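Local coordinates for NADB-Rossmann Superfamily protein (Streptococcus agalactiae, PDB 3LEC) that probably methylates N1 of adenine 22 in tRNA and binds a zinc ion, at residues V144-L149 with E157-K162. Numbering follows the deposited sequence.
Sequences VAEDIL and EILVVK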
loop_
_atom_site.group_PDB
_atom_site.type_symbol
_atom_site.label_atom_id
_atom_site.label_comp_id
_atom_site.label_asym_id
_atom_site.label_seq_id
_atom_site.Cartn_x
_atom_site.Cartn_y
_atom_site.Cartn_z
ATOM N N VAL A 144 0.369 -3.241 11.840
ATOM C CA VAL A 144 1.304 -4.015 12.691
ATOM C C VAL A 144 2.767 -3.848 12.327
ATOM O O VAL A 144 3.646 -4.249 13.088
ATOM C CB VAL A 144 0.954 -5.523 12.712
ATOM C CG1 VAL A 144 -0.375 -5.729 13.343
ATOM C CG2 VAL A 144 1.003 -6.132 11.281
ATOM N N ALA A 145 3.015 -3.268 11.149
ATOM C CA ALA A 145 4.332 -2.830 10.730
ATOM C C ALA A 145 4.207 -1.773 9.624
ATOM O O ALA A 145 3.206 -1.753 8.863
ATOM C CB ALA A 145 5.192 -4.019 10.248
ATOM N N GLU A 146 5.204 -0.887 9.553
ATOM C CA GLU A 146 5.332 0.069 8.442
ATOM C C GLU A 146 6.774 0.175 7.959
ATOM O O GLU A 146 7.715 -0.024 8.729
ATOM C CB GLU A 146 4.812 1.465 8.816
ATOM C CG GLU A 146 3.379 1.519 9.288
ATOM C CD GLU A 146 2.969 2.908 9.714
ATOM O OE1 GLU A 146 3.658 3.479 10.595
ATOM O OE2 GLU A 146 1.944 3.415 9.191
ATOM N N ASP A 147 6.962 0.509 6.681
ATOM C CA ASP A 147 8.282 0.768 6.172
ATOM C C ASP A 147 8.211 2.004 5.283
ATOM O O ASP A 147 7.175 2.280 4.728
ATOM C CB ASP A 147 8.796 -0.413 5.349
ATOM C CG ASP A 147 10.264 -0.271 4.975
ATOM O OD1 ASP A 147 11.081 0.147 5.823
ATOM O OD2 ASP A 147 10.608 -0.592 3.825
ATOM N N ILE A 148 9.294 2.759 5.217
ATOM C CA ILE A 148 9.418 3.835 4.228
ATOM C C ILE A 148 10.747 3.601 3.523
ATOM O O ILE A 148 11.770 3.317 4.169
ATOM C CB ILE A 148 9.294 5.247 4.850
ATOM C CG1 ILE A 148 9.247 6.310 3.743
ATOM C CG2 ILE A 148 10.434 5.532 5.879
ATOM C CD1 ILE A 148 8.875 7.694 4.224
ATOM N N LEU A 149 10.717 3.677 2.197
ATOM C CA LEU A 149 11.845 3.316 1.359
ATOM C C LEU A 149 12.051 4.384 0.304
ATOM O O LEU A 149 11.133 5.146 0.034
ATOM C CB LEU A 149 11.564 1.962 0.697
ATOM C CG LEU A 149 10.430 1.906 -0.327
ATOM C CD1 LEU A 149 11.042 1.717 -1.714
ATOM C CD2 LEU A 149 9.446 0.759 -0.012
ATOM N N GLU A 157 5.853 4.587 1.193
ATOM C CA GLU A 157 5.438 3.981 2.450
ATOM C C GLU A 157 4.739 2.666 2.201
ATOM O O GLU A 157 3.964 2.551 1.251
ATOM C CB GLU A 157 4.493 4.902 3.204
ATOM C CG GLU A 157 5.130 6.244 3.591
ATOM C CD GLU A 157 4.333 7.067 4.583
ATOM O OE1 GLU A 157 3.331 6.589 5.156
ATOM O OE2 GLU A 157 4.722 8.233 4.789
ATOM N N ILE A 158 5.012 1.682 3.062
ATOM C CA ILE A 158 4.298 0.404 3.050
ATOM C C ILE A 158 3.628 0.203 4.420
ATOM O O ILE A 158 4.285 0.350 5.448
ATOM C CB ILE A 158 5.252 -0.773 2.745
ATOM C CG1 ILE A 158 5.774 -0.689 1.302
ATOM C CG2 ILE A 158 4.604 -2.159 3.084
ATOM C CD1 ILE A 158 7.029 -1.564 1.061
ATOM N N LEU A 159 2.339 -0.133 4.414
ATOM C CA LEU A 159 1.595 -0.457 5.634
ATOM C C LEU A 159 1.222 -1.926 5.678
ATOM O O LEU A 159 0.631 -2.430 4.742
ATOM C CB LEU A 159 0.305 0.364 5.703
ATOM C CG LEU A 159 0.340 1.891 5.678
ATOM C CD1 LEU A 159 -1.039 2.448 5.921
ATOM C CD2 LEU A 159 1.309 2.413 6.689
ATOM N N VAL A 160 1.532 -2.601 6.790
ATOM C CA VAL A 160 1.178 -4.024 6.963
ATOM C C VAL A 160 0.040 -4.057 7.955
ATOM O O VAL A 160 0.129 -3.425 9.018
ATOM C CB VAL A 160 2.356 -4.844 7.502
ATOM C CG1 VAL A 160 1.971 -6.334 7.581
ATOM C CG2 VAL A 160 3.575 -4.659 6.610
ATOM N N VAL A 161 -1.038 -4.762 7.600
ATOM C CA VAL A 161 -2.306 -4.610 8.296
ATOM C C VAL A 161 -2.895 -5.978 8.620
ATOM O O VAL A 161 -2.799 -6.918 7.835
ATOM C CB VAL A 161 -3.345 -3.820 7.410
ATOM C CG1 VAL A 161 -4.691 -3.734 8.082
ATOM C CG2 VAL A 161 -2.850 -2.406 7.094
ATOM N N LYS A 162 -3.485 -6.091 9.799
ATOM C CA LYS A 162 -4.292 -7.261 10.120
ATOM C C LYS A 162 -5.607 -6.783 10.751
ATOM O O LYS A 162 -5.747 -5.613 11.079
ATOM C CB LYS A 162 -3.508 -8.186 11.083
ATOM C CG LYS A 162 -2.260 -8.843 10.408
ATOM C CD LYS A 162 -1.423 -9.761 11.321
ATOM C CE LYS A 162 -2.066 -11.141 11.534
ATOM N NZ LYS A 162 -2.000 -12.023 10.335
#
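Strands 141-150 and 155-163 form the beta hairpin made by the last two strands of the chain, and residues 144-149 run antiparallel to 157-162. Asp147 and Ile158 make a hydrogen-bonded pair with a bond in each direction: Ile158 N to Asp147 O at 2.8 Å, nearly straight at 169°, and Asp147 N to Ile158 O at 3.0 Å. Further along the ladder, a classic beta bulge sets Val144 and Ala145 together against Val160. Ala145 O takes the Val160 N-H, while the return bond to Val160 O (2.8 Å) comes from Val144 N, one residue earlier. The extra residue brings two side chains onto one valine: CG2 of Val144 meets CG1 of Val160 at 3.8 Å, the two side chains crossing at about a right angle, and Ala145 CB lies 4.0 Å from CG2 of the same valine. In the order 3-2-1-4-5-7-6 this hairpin closes the sheet as it does in Rossmann-like methyltransferases, strand 155-163 inserted antiparallel between 120-125 and the outermost 141-150. Ile158, on the same face as Val160, is met at CD1 by CD2 of Leu149 (3.5 Å), whose CG sits between the backbone N and the carbonyl carbon (chi1 67°), a placement that brings CD2 back toward Ile158; Lys14 of helix 10-16 touches both. The opposite face has Glu146 beside Leu159. On it too, Ile148 CD1 rests on Glu157 CG at 4.1 Å. Here Arg133 of helix 129-138 forms salt bridges with both glutamates, which would offset the repulsion between their carboxylates, 5.3 Å apart from Glu146 OE2 to Glu157 OE1; Lys190 also pairs with Glu157.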